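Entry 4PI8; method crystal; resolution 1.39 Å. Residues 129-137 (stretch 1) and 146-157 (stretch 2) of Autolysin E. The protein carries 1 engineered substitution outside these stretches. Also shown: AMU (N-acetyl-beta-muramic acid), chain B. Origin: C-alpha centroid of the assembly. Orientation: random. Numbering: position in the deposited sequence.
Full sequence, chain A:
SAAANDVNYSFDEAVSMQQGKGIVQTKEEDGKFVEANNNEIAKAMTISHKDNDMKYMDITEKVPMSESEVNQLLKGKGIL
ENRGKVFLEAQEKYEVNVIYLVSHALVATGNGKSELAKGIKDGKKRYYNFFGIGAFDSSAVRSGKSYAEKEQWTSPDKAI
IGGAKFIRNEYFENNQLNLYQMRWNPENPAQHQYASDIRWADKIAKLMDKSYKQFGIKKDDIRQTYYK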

# COMPACT_ATOMS: atom_id res chain seq x y z
N ASN A 129 2.16 -6.69 11.20
CA ASN A 129 1.99 -6.49 9.73
C ASN A 129 1.34 -5.14 9.55
O ASN A 129 0.22 -4.91 9.95
CB ASN A 129 1.08 -7.61 9.24
CG ASN A 129 0.97 -7.67 7.73
OD1 ASN A 129 1.11 -6.69 7.00
ND2 ASN A 129 0.76 -8.85 7.27
N PHE A 130 2.11 -4.20 8.94
CA PHE A 130 1.63 -2.85 8.82
C PHE A 130 1.25 -2.41 7.40
O PHE A 130 0.97 -1.24 7.18
CB PHE A 130 2.70 -1.87 9.37
CG PHE A 130 3.03 -2.01 10.83
CD1 PHE A 130 2.10 -2.45 11.75
CD2 PHE A 130 4.29 -1.68 11.26
CE1 PHE A 130 2.44 -2.59 13.10
CE2 PHE A 130 4.60 -1.73 12.60
CZ PHE A 130 3.69 -2.21 13.51
N PHE A 131 1.26 -3.38 6.47
CA PHE A 131 1.00 -3.04 5.07
C PHE A 131 -0.03 -3.95 4.40
O PHE A 131 -0.02 -4.05 3.15
CB PHE A 131 2.29 -2.90 4.25
CG PHE A 131 3.29 -1.94 4.85
CD1 PHE A 131 3.23 -0.61 4.55
CD2 PHE A 131 4.24 -2.40 5.72
CE1 PHE A 131 4.11 0.31 5.08
CE2 PHE A 131 5.12 -1.53 6.29
CZ PHE A 131 5.06 -0.17 5.99
N GLY A 132 -0.82 -4.65 5.19
CA GLY A 132 -1.82 -5.52 4.59
C GLY A 132 -1.25 -6.60 3.75
O GLY A 132 -1.86 -6.91 2.67
N ILE A 133 -0.16 -7.26 4.10
CA ILE A 133 0.54 -8.21 3.31
C ILE A 133 0.12 -9.62 3.69
O ILE A 133 0.39 -10.10 4.81
CB ILE A 133 2.07 -8.03 3.38
CG1 ILE A 133 2.45 -6.62 2.90
CG2 ILE A 133 2.80 -9.08 2.59
CD1 ILE A 133 3.84 -6.18 3.28
N GLY A 134 -0.53 -10.33 2.76
CA GLY A 134 -0.87 -11.74 2.95
C GLY A 134 -1.95 -11.93 4.00
O GLY A 134 -2.65 -11.02 4.37
N ALA A 135 -2.09 -13.20 4.44
CA ALA A 135 -3.08 -13.56 5.40
C ALA A 135 -2.53 -13.24 6.80
O ALA A 135 -1.39 -13.62 7.11
CB ALA A 135 -3.43 -15.05 5.27
N PHE A 136 -3.36 -12.52 7.52
CA PHE A 136 -2.98 -12.01 8.85
C PHE A 136 -4.14 -12.03 9.79
O PHE A 136 -4.85 -11.05 9.95
CB PHE A 136 -2.35 -10.60 8.72
CG PHE A 136 -1.58 -10.18 9.96
CD1 PHE A 136 -0.42 -10.85 10.30
CD2 PHE A 136 -2.07 -9.18 10.76
CE1 PHE A 136 0.27 -10.49 11.51
CE2 PHE A 136 -1.37 -8.81 11.94
CZ PHE A 136 -0.23 -9.48 12.26
N ASP A 137 -4.36 -13.23 10.33
CA ASP A 137 -5.32 -13.47 11.39
C ASP A 137 -4.84 -14.65 12.23
O ASP A 137 -3.86 -15.32 11.87
CB ASP A 137 -6.74 -13.68 10.84
CG ASP A 137 -6.86 -14.85 9.86
OD1 ASP A 137 -6.06 -15.82 9.88
OD2 ASP A 137 -7.80 -14.80 9.05
C1 AMU B . -4.96 -8.33 -1.00
C2 AMU B . -3.65 -9.04 -1.18
C3 AMU B . -3.55 -9.61 -2.61
C4 AMU B . -4.80 -10.48 -2.88
C5 AMU B . -6.04 -9.73 -2.50
C6 AMU B . -7.30 -10.57 -2.71
C7 AMU B . -1.36 -8.46 -0.39
C8 AMU B . -0.29 -7.38 -0.41
C9 AMU B . -1.36 -9.71 -3.61
C10 AMU B . -0.01 -10.12 -3.17
C11 AMU B . -1.60 -10.06 -5.08
O1 AMU B . -5.10 -7.84 0.32
O3 AMU B . -2.35 -10.35 -2.81
O4 AMU B . -4.73 -10.80 -4.28
O5 AMU B . -5.98 -9.32 -1.15
O6 AMU B . -8.51 -9.82 -2.54
O7 AMU B . -1.20 -9.49 0.23
O10 AMU B . 0.97 -9.35 -3.35
O11 AMU B . 0.14 -11.29 -2.64
N2 AMU B . -2.50 -8.13 -0.98
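Stretch 2 146-157: SYAEKEQWTSPD

Stretch 2 packs on the irregular loop of stretch 1 as a short helix, 147-150, followed by a turn, a short loop and the start of a second helix at Pro156. The first helix begins beside the end of the loop: the CA atoms of Ser146 and Ala135 are 5.1 Å apart, those of Ala148 and Asn129 6.2 Å, so the chain runs back toward the start of stretch 1. Ser146, at the N-cap position, has chi1 t (177°), which lets its OG donate a hydrogen bond to Ala135 O at 2.8 Å. Tyr147 follows with CA-CB directed toward the loop and chi1 t (-161°); its CD2 lies 3.6 Å from Ile133 CG2. The CA-to-CB bond of Ala148 also points toward stretch 1, its CB 3.8 Å from Phe136 CE1 and 4.1 Å from Asn129 ND2. Its backbone N, free in the first turn, donates to water 1 (3.0 Å from Ala148 N to the water O), which in turn donates to Ile133 O and Ala135 O. Asn129, chi1 t (-172°), folds its amide back on its own loop: OD1 accepts from Ile133 N (3.2 Å) and ND2 donates to Ile133 O (2.8 Å). Glu149 and Lys150 make no contact with the loop. A Schellman motif ends the helix: Gln152 takes positive phi (58°), and Trp153 N bonds to Ala148 O at 2.9 Å. The reversal brings Trp153 back over the loop. With chi1 m (-63°) and chi2 -18°, its indole sets CH2 3.8 Å from Ile133 CD1, while Asn129 CG approaches the ring edge, 4.1 Å from CZ3. The CA-to-CB bond of Ser155 points away from stretch 1; with chi1 p (70°) its side chain caps a backbone N just past the stretch. Pro156, C-gamma exo, closes the contact on Phe130: CB is 3.8 Å from Phe130 CZ, and Pro156 O is 3.5 Å from Phe130 CE2.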

# COMPACT_ATOMS: atom_id res chain seq x y z
N SER A 146 0.87 -17.67 7.08
CA SER A 146 0.92 -16.20 7.20
C SER A 146 2.29 -15.73 6.79
O SER A 146 3.31 -16.15 7.33
CB SER A 146 0.62 -15.79 8.63
OG SER A 146 0.73 -14.37 8.79
N TYR A 147 2.32 -14.79 5.83
CA TYR A 147 3.52 -14.20 5.36
C TYR A 147 4.33 -13.53 6.51
O TYR A 147 5.53 -13.68 6.56
CB TYR A 147 3.23 -13.16 4.25
CG TYR A 147 4.44 -12.84 3.43
CD1 TYR A 147 4.87 -13.72 2.46
CD2 TYR A 147 5.13 -11.67 3.61
CE1 TYR A 147 5.98 -13.46 1.71
CE2 TYR A 147 6.24 -11.38 2.86
CZ TYR A 147 6.66 -12.28 1.89
OH TYR A 147 7.76 -12.03 1.14
N ALA A 148 3.61 -12.87 7.39
CA ALA A 148 4.25 -12.14 8.51
C ALA A 148 5.02 -13.14 9.37
O ALA A 148 6.10 -12.86 9.88
CB ALA A 148 3.26 -11.39 9.31
N GLU A 149 4.44 -14.32 9.54
CA GLU A 149 5.10 -15.38 10.34
C GLU A 149 6.27 -16.01 9.57
O GLU A 149 7.38 -16.15 10.10
CB GLU A 149 4.09 -16.43 10.75
CG GLU A 149 4.72 -17.66 11.40
CD GLU A 149 3.70 -18.50 12.13
OE1 GLU A 149 2.48 -18.36 11.89
OE2 GLU A 149 4.12 -19.32 12.97
N LYS A 150 6.07 -16.29 8.29
CA LYS A 150 7.12 -16.79 7.44
C LYS A 150 8.36 -15.93 7.41
O LYS A 150 9.48 -16.45 7.42
CB LYS A 150 6.57 -16.99 6.01
CG LYS A 150 7.59 -17.43 4.97
CD LYS A 150 6.90 -18.05 3.76
CE LYS A 150 7.88 -18.26 2.60
NZ LYS A 150 7.99 -17.02 1.78
N GLU A 151 8.17 -14.60 7.38
CA GLU A 151 9.28 -13.67 7.32
C GLU A 151 9.77 -13.22 8.70
O GLU A 151 10.65 -12.38 8.78
CB GLU A 151 8.92 -12.42 6.49
CG GLU A 151 8.64 -12.62 5.02
CD GLU A 151 9.65 -13.49 4.31
OE1 GLU A 151 10.87 -13.27 4.42
OE2 GLU A 151 9.19 -14.43 3.64
N GLN A 152 9.13 -13.74 9.74
CA GLN A 152 9.49 -13.54 11.14
C GLN A 152 9.46 -12.05 11.48
O GLN A 152 10.44 -11.46 12.02
CB GLN A 152 10.84 -14.19 11.47
CG GLN A 152 10.75 -15.72 11.54
CD GLN A 152 9.79 -16.21 12.66
OE1 GLN A 152 8.78 -16.86 12.39
NE2 GLN A 152 10.12 -15.90 13.91
N TRP A 153 8.35 -11.43 11.14
CA TRP A 153 8.11 -10.04 11.54
C TRP A 153 7.63 -10.03 12.97
O TRP A 153 6.48 -9.77 13.30
CB TRP A 153 7.08 -9.33 10.65
CG TRP A 153 7.57 -9.23 9.20
CD1 TRP A 153 8.84 -9.37 8.73
CD2 TRP A 153 6.75 -8.90 8.08
NE1 TRP A 153 8.86 -9.20 7.34
CE2 TRP A 153 7.57 -8.93 6.95
CE3 TRP A 153 5.38 -8.67 7.94
CZ2 TRP A 153 7.06 -8.69 5.67
CZ3 TRP A 153 4.89 -8.43 6.66
CH2 TRP A 153 5.74 -8.47 5.58
N THR A 154 8.59 -10.24 13.85
CA THR A 154 8.35 -10.40 15.29
C THR A 154 8.43 -9.14 16.12
O THR A 154 8.32 -9.15 17.33
CB THR A 154 9.39 -11.42 15.88
OG1 THR A 154 10.71 -10.99 15.58
CG2 THR A 154 9.18 -12.79 15.31
N SER A 155 8.56 -7.97 15.47
CA SER A 155 8.52 -6.70 16.13
C SER A 155 7.94 -5.63 15.16
O SER A 155 7.99 -5.86 13.94
CB SER A 155 9.92 -6.25 16.53
OG SER A 155 10.73 -5.90 15.41
N PRO A 156 7.51 -4.49 15.69
CA PRO A 156 7.06 -3.41 14.82
C PRO A 156 8.18 -3.00 13.89
O PRO A 156 7.92 -2.76 12.67
CB PRO A 156 6.72 -2.32 15.80
CG PRO A 156 6.16 -3.07 17.01
CD PRO A 156 7.12 -4.22 17.11
N ASP A 157 9.42 -2.87 14.35
CA ASP A 157 10.48 -2.39 13.48
C ASP A 157 10.74 -3.41 12.36
O ASP A 157 10.98 -3.04 11.19
CB ASP A 157 11.77 -2.10 14.27
CG ASP A 157 11.63 -0.90 15.15
OD1 ASP A 157 10.69 -0.12 15.14
OD2 ASP A 157 12.60 -0.67 15.96
O HOH W 1 0.78 -11.96 6.72